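Local coordinates for beta-galactosidase (Bacillus circulans subsp. alkalophilus, PDB 3TTY), which hydrolyses beta-galactosides, releasing terminal non-reducing galactose, as a glycoside hydrolase whose TIM-barrel domain binds galactose, at residues 43-49 with 60-64; 129-134 with 239-244. All blocks are in the same frame, centred on the assembly; numbering follows the deposited sequence.

Interaction 1 (43-49 with 60-64)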
# COMPACT_ATOMS: atom_id res chain seq x y z
N ASN A 43 38.47 -1.87 1.19
CA ASN A 43 38.11 -2.97 2.09
C ASN A 43 36.79 -2.79 2.85
O ASN A 43 36.65 -3.30 3.97
CB ASN A 43 39.23 -3.22 3.10
CG ASN A 43 39.11 -4.57 3.78
OD1 ASN A 43 38.95 -5.61 3.13
ND2 ASN A 43 39.18 -4.56 5.11
N VAL A 44 35.83 -2.08 2.26
CA VAL A 44 34.55 -1.87 2.94
C VAL A 44 33.73 -3.16 2.98
O VAL A 44 33.04 -3.44 3.95
CB VAL A 44 33.70 -0.76 2.30
CG1 VAL A 44 32.41 -0.56 3.08
CG2 VAL A 44 34.48 0.53 2.22
N PHE A 45 33.84 -3.97 1.93
CA PHE A 45 32.94 -5.11 1.77
C PHE A 45 33.65 -6.39 1.40
O PHE A 45 33.30 -7.03 0.40
CB PHE A 45 31.84 -4.79 0.75
CG PHE A 45 30.79 -3.82 1.25
CD1 PHE A 45 29.99 -4.15 2.34
CD2 PHE A 45 30.60 -2.60 0.63
CE1 PHE A 45 29.01 -3.27 2.80
CE2 PHE A 45 29.62 -1.71 1.09
CZ PHE A 45 28.83 -2.05 2.18
N SER A 46 34.62 -6.80 2.21
CA SER A 46 35.43 -7.95 1.86
C SER A 46 35.66 -8.87 3.05
O SER A 46 36.67 -9.57 3.12
CB SER A 46 36.76 -7.51 1.26
OG SER A 46 36.65 -7.36 -0.14
N TRP A 47 34.70 -8.88 3.97
CA TRP A 47 34.83 -9.72 5.13
C TRP A 47 35.05 -11.17 4.68
O TRP A 47 35.99 -11.82 5.11
CB TRP A 47 33.61 -9.57 6.03
CG TRP A 47 33.79 -10.14 7.40
CD1 TRP A 47 34.71 -11.07 7.79
CD2 TRP A 47 33.03 -9.81 8.56
NE1 TRP A 47 34.56 -11.35 9.14
CE2 TRP A 47 33.53 -10.58 9.63
CE3 TRP A 47 31.95 -8.95 8.80
CZ2 TRP A 47 33.01 -10.49 10.92
CZ3 TRP A 47 31.44 -8.87 10.08
CH2 TRP A 47 31.97 -9.64 11.12
N ALA A 48 34.20 -11.65 3.78
CA ALA A 48 34.31 -13.04 3.34
C ALA A 48 35.59 -13.32 2.54
O ALA A 48 36.14 -14.41 2.60
CB ALA A 48 33.07 -13.46 2.55
N LYS A 49 36.08 -12.33 1.80
CA LYS A 49 37.34 -12.54 1.08
C LYS A 49 38.49 -12.74 2.07
O LYS A 49 39.39 -13.54 1.85
CB LYS A 49 37.64 -11.37 0.15
CG LYS A 49 38.84 -11.64 -0.78
CD LYS A 49 39.04 -10.51 -1.76
CE LYS A 49 40.17 -10.82 -2.75
NZ LYS A 49 40.08 -12.18 -3.36
N THR A 60 46.76 -11.15 2.12
CA THR A 60 47.76 -10.95 1.06
C THR A 60 47.22 -10.12 -0.10
O THR A 60 47.93 -9.28 -0.64
CB THR A 60 48.37 -12.29 0.57
OG1 THR A 60 47.36 -13.08 -0.08
CG2 THR A 60 48.96 -13.07 1.74
N TRP A 61 45.96 -10.34 -0.46
CA TRP A 61 45.31 -9.59 -1.53
C TRP A 61 45.26 -8.11 -1.18
O TRP A 61 45.49 -7.24 -2.03
CB TRP A 61 43.87 -10.11 -1.77
CG TRP A 61 42.96 -9.84 -0.60
CD1 TRP A 61 42.84 -10.58 0.54
CD2 TRP A 61 42.07 -8.72 -0.45
NE1 TRP A 61 41.93 -10.00 1.39
CE2 TRP A 61 41.44 -8.86 0.81
CE3 TRP A 61 41.75 -7.62 -1.25
CZ2 TRP A 61 40.50 -7.94 1.27
CZ3 TRP A 61 40.81 -6.71 -0.79
CH2 TRP A 61 40.20 -6.88 0.46
N LEU A 62 44.96 -7.83 0.08
CA LEU A 62 44.84 -6.46 0.55
C LEU A 62 46.21 -5.78 0.66
O LEU A 62 46.34 -4.60 0.33
CB LEU A 62 44.12 -6.44 1.90
CG LEU A 62 43.91 -5.07 2.52
CD1 LEU A 62 43.12 -4.23 1.56
CD2 LEU A 62 43.23 -5.20 3.87
N ASP A 63 47.22 -6.51 1.12
CA ASP A 63 48.60 -6.00 1.10
C ASP A 63 48.93 -5.39 -0.26
O ASP A 63 49.47 -4.30 -0.34
CB ASP A 63 49.62 -7.12 1.38
CG ASP A 63 49.55 -7.64 2.80
OD1 ASP A 63 48.80 -7.09 3.62
OD2 ASP A 63 50.26 -8.63 3.09
N ASP A 64 48.60 -6.12 -1.33
CA ASP A 64 48.94 -5.70 -2.68
C ASP A 64 48.23 -4.45 -3.11
O ASP A 64 48.82 -3.56 -3.73
CB ASP A 64 48.65 -6.81 -3.67
CG ASP A 64 49.83 -7.71 -3.89
OD1 ASP A 64 50.68 -7.80 -2.97
OD2 ASP A 64 49.91 -8.31 -4.98

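Interaction 2 (129-134 with 239-244)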
# COMPACT_ATOMS: atom_id res chain seq x y z
N ALA A 129 38.76 -6.26 13.08
CA ALA A 129 39.27 -4.91 13.24
C ALA A 129 40.64 -4.94 13.92
O ALA A 129 41.55 -4.22 13.55
CB ALA A 129 38.29 -4.07 14.05
N GLY A 130 40.78 -5.81 14.92
CA GLY A 130 42.05 -5.97 15.61
C GLY A 130 43.17 -6.41 14.69
O GLY A 130 44.23 -5.80 14.67
N LYS A 131 42.95 -7.47 13.93
CA LYS A 131 43.97 -8.00 13.04
C LYS A 131 44.37 -7.02 11.96
O LYS A 131 45.53 -6.95 11.59
CB LYS A 131 43.52 -9.32 12.41
CG LYS A 131 43.53 -10.52 13.37
CD LYS A 131 43.03 -11.78 12.67
CE LYS A 131 43.24 -13.01 13.55
NZ LYS A 131 44.68 -13.25 13.84
N LEU A 132 43.41 -6.26 11.44
CA LEU A 132 43.73 -5.26 10.43
C LEU A 132 44.64 -4.17 11.01
O LEU A 132 45.63 -3.78 10.38
CB LEU A 132 42.46 -4.62 9.86
CG LEU A 132 41.60 -5.45 8.90
CD1 LEU A 132 40.19 -4.90 8.83
CD2 LEU A 132 42.23 -5.52 7.50
N ALA A 133 44.30 -3.67 12.19
CA ALA A 133 45.07 -2.58 12.77
C ALA A 133 46.46 -3.08 13.16
O ALA A 133 47.46 -2.39 12.95
CB ALA A 133 44.35 -1.96 13.98
N GLU A 134 46.52 -4.28 13.70
CA GLU A 134 47.80 -4.88 14.03
C GLU A 134 48.67 -5.04 12.78
O GLU A 134 49.84 -4.67 12.77
CB GLU A 134 47.62 -6.22 14.73
CG GLU A 134 48.91 -7.04 14.86
CD GLU A 134 48.68 -8.39 15.54
OE1 GLU A 134 49.44 -8.70 16.49
OE2 GLU A 134 47.76 -9.13 15.14
N GLU A 239 39.40 -1.44 19.66
CA GLU A 239 40.37 -2.42 19.21
C GLU A 239 41.34 -1.79 18.20
O GLU A 239 42.53 -2.07 18.22
CB GLU A 239 39.66 -3.65 18.62
CG GLU A 239 40.55 -4.84 18.29
CD GLU A 239 41.26 -5.45 19.50
OE1 GLU A 239 41.00 -5.03 20.65
OE2 GLU A 239 42.09 -6.37 19.29
N LEU A 240 40.82 -0.90 17.36
CA LEU A 240 41.65 -0.16 16.40
C LEU A 240 42.66 0.74 17.10
O LEU A 240 43.85 0.72 16.79
CB LEU A 240 40.77 0.69 15.47
CG LEU A 240 39.87 -0.07 14.50
CD1 LEU A 240 39.00 0.89 13.70
CD2 LEU A 240 40.71 -0.95 13.57
N LYS A 241 42.18 1.55 18.03
CA LYS A 241 43.03 2.48 18.76
C LYS A 241 44.09 1.77 19.62
O LYS A 241 45.16 2.32 19.85
CB LYS A 241 42.19 3.43 19.60
CG LYS A 241 41.50 4.52 18.78
CD LYS A 241 40.57 5.35 19.66
CE LYS A 241 40.05 6.58 18.92
NZ LYS A 241 41.14 7.37 18.27
N ARG A 242 43.80 0.56 20.08
CA ARG A 242 44.78 -0.24 20.81
C ARG A 242 46.07 -0.42 20.00
O ARG A 242 47.18 -0.43 20.56
CB ARG A 242 44.18 -1.61 21.14
CG ARG A 242 44.56 -2.14 22.51
CD ARG A 242 43.75 -3.39 22.86
NE ARG A 242 44.03 -4.50 21.95
CZ ARG A 242 44.89 -5.48 22.20
NH1 ARG A 242 45.57 -5.49 23.35
NH2 ARG A 242 45.08 -6.45 21.32
N TRP A 243 45.93 -0.58 18.69
CA TRP A 243 47.07 -0.83 17.81
C TRP A 243 47.54 0.43 17.09
O TRP A 243 48.72 0.58 16.82
CB TRP A 243 46.72 -1.91 16.79
CG TRP A 243 46.61 -3.27 17.38
CD1 TRP A 243 45.46 -3.94 17.67
CD2 TRP A 243 47.69 -4.13 17.75
NE1 TRP A 243 45.76 -5.17 18.21
CE2 TRP A 243 47.12 -5.31 18.26
CE3 TRP A 243 49.08 -4.02 17.71
CZ2 TRP A 243 47.89 -6.38 18.72
CZ3 TRP A 243 49.84 -5.07 18.16
CH2 TRP A 243 49.25 -6.24 18.66
N THR A 244 46.61 1.33 16.77
CA THR A 244 47.00 2.56 16.10
C THR A 244 46.32 3.76 16.74
O THR A 244 45.40 4.34 16.16
CB THR A 244 46.67 2.51 14.60
OG1 THR A 244 45.25 2.34 14.43
CG2 THR A 244 47.39 1.34 13.95

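Interaction 1 (43-49 with 60-64)
The backbones of 43-49 and 60-64 stand well apart, with the CA atoms of N43 and L62 7.7 Å from each other and those of K49 and W61 8.9 Å, and side chains alone bridge the gap. In this TIM barrel, 43-46 leaves the end of strand 39-42, turns through N43 in a left-handed backbone conformation and leads into helix 47-50; 60-64 is the first part of helix 60-71, which packs outside the barrel. The contact illustrates how a beta-alpha loop can pack against a barrel helix while one of its residues, F45, contacts a ligand. F45 takes no part in the contact but touches the bound galactose, whereas N43, S46 and K49 of the same segment all direct their CA-to-CB bonds toward the helix.

W61 is the centrepiece. S46 CB packs 3.6 Å from W61 CH2, while S46 OG is hydrogen-bonded to E18. The amide of N43 meets the indole edge, its ND2 held by the carbonyl of A79 on the next barrel strand, and its CG rests 4.2 Å from L62 CD2. The extended chain of K49 lies across one indole face: CD makes a CH-pi contact 3.9 Å from the centroid of the W61 six-membered ring, and NZ a cation-pi interaction 5.0 Å from that of the five-membered ring. At the ring edge, N43 OD1 comes within 3.2 Å of W61 CH2.

Interaction 2 (129-134 with 239-244)
Two neighbouring outer helices of the TIM barrel show here how small residues let nearly parallel helices draw close. The segments 129-134 and 239-243, from the C-terminal parts of helices 119-135 and 215-243, run in the same direction at 21°, their axes approaching to 8.2 Å. G130 and E239 have CA atoms only 5.3 Å apart, and G130 CA meets E239 CG at 3.3 Å; a CB on residue 130 would clash with the E239 carboxylate.

Apolar packing centres on L240 and A133. L240 CD2 lies 4.0 Å from A129 CB and 3.8 Å from A133 CB, so one leucine methyl bridges two alanines a helical turn apart. A133 CB also touches W243 CB at 3.7 Å. W145 of barrel strand 142-146 packs on both A133 and L240, tying the helix pair to the sheet beneath.

The aromatic contribution comes from W243: E134 CB sits over the face of its six-membered ring, 3.7 Å from the centroid, in a CH-pi contact, while E134 OE1 reaches within 3.3 Å of W243 CH2.

Polar bonds do not span the interface. Within 239-244, E239 OE1 and R242 NE form a salt bridge at 3.3 Å whose hydrogen bond is weak, and T244 N and T244 OG1 both donate to L240 O, at 2.8 and 3.2 Å; T244 OG1 also bonds W145 NE1.

With no hydrogen bond or salt bridge crossing between the segments, their association rests on close steric fit, made possible by glycine and alanine, and on contacts with the tryptophan ring.

How the interactions relate
The two interactions follow one another along the chain, both segments of interaction 1 preceding those of interaction 2, and both belong to the same TIM barrel. Their centres lie about 16 Å apart. Interaction 1 joins the loop after strand 39-42 to helix 60-71; interaction 2 pairs helix 119-135 with helix 215-243, the helices leading into adjacent strands 142-146 and 249-253. They meet at L132 of helix 119-135, whose CD2 lies 3.8 Å from L62 CD2 and whose CD1 lies 3.9 Å from N43 ND2. Helix 119-135 thus links them: L132 packs on interaction 1, while A129, G130, A133 and E134 meet helix 215-243 in the barrel's outer layer.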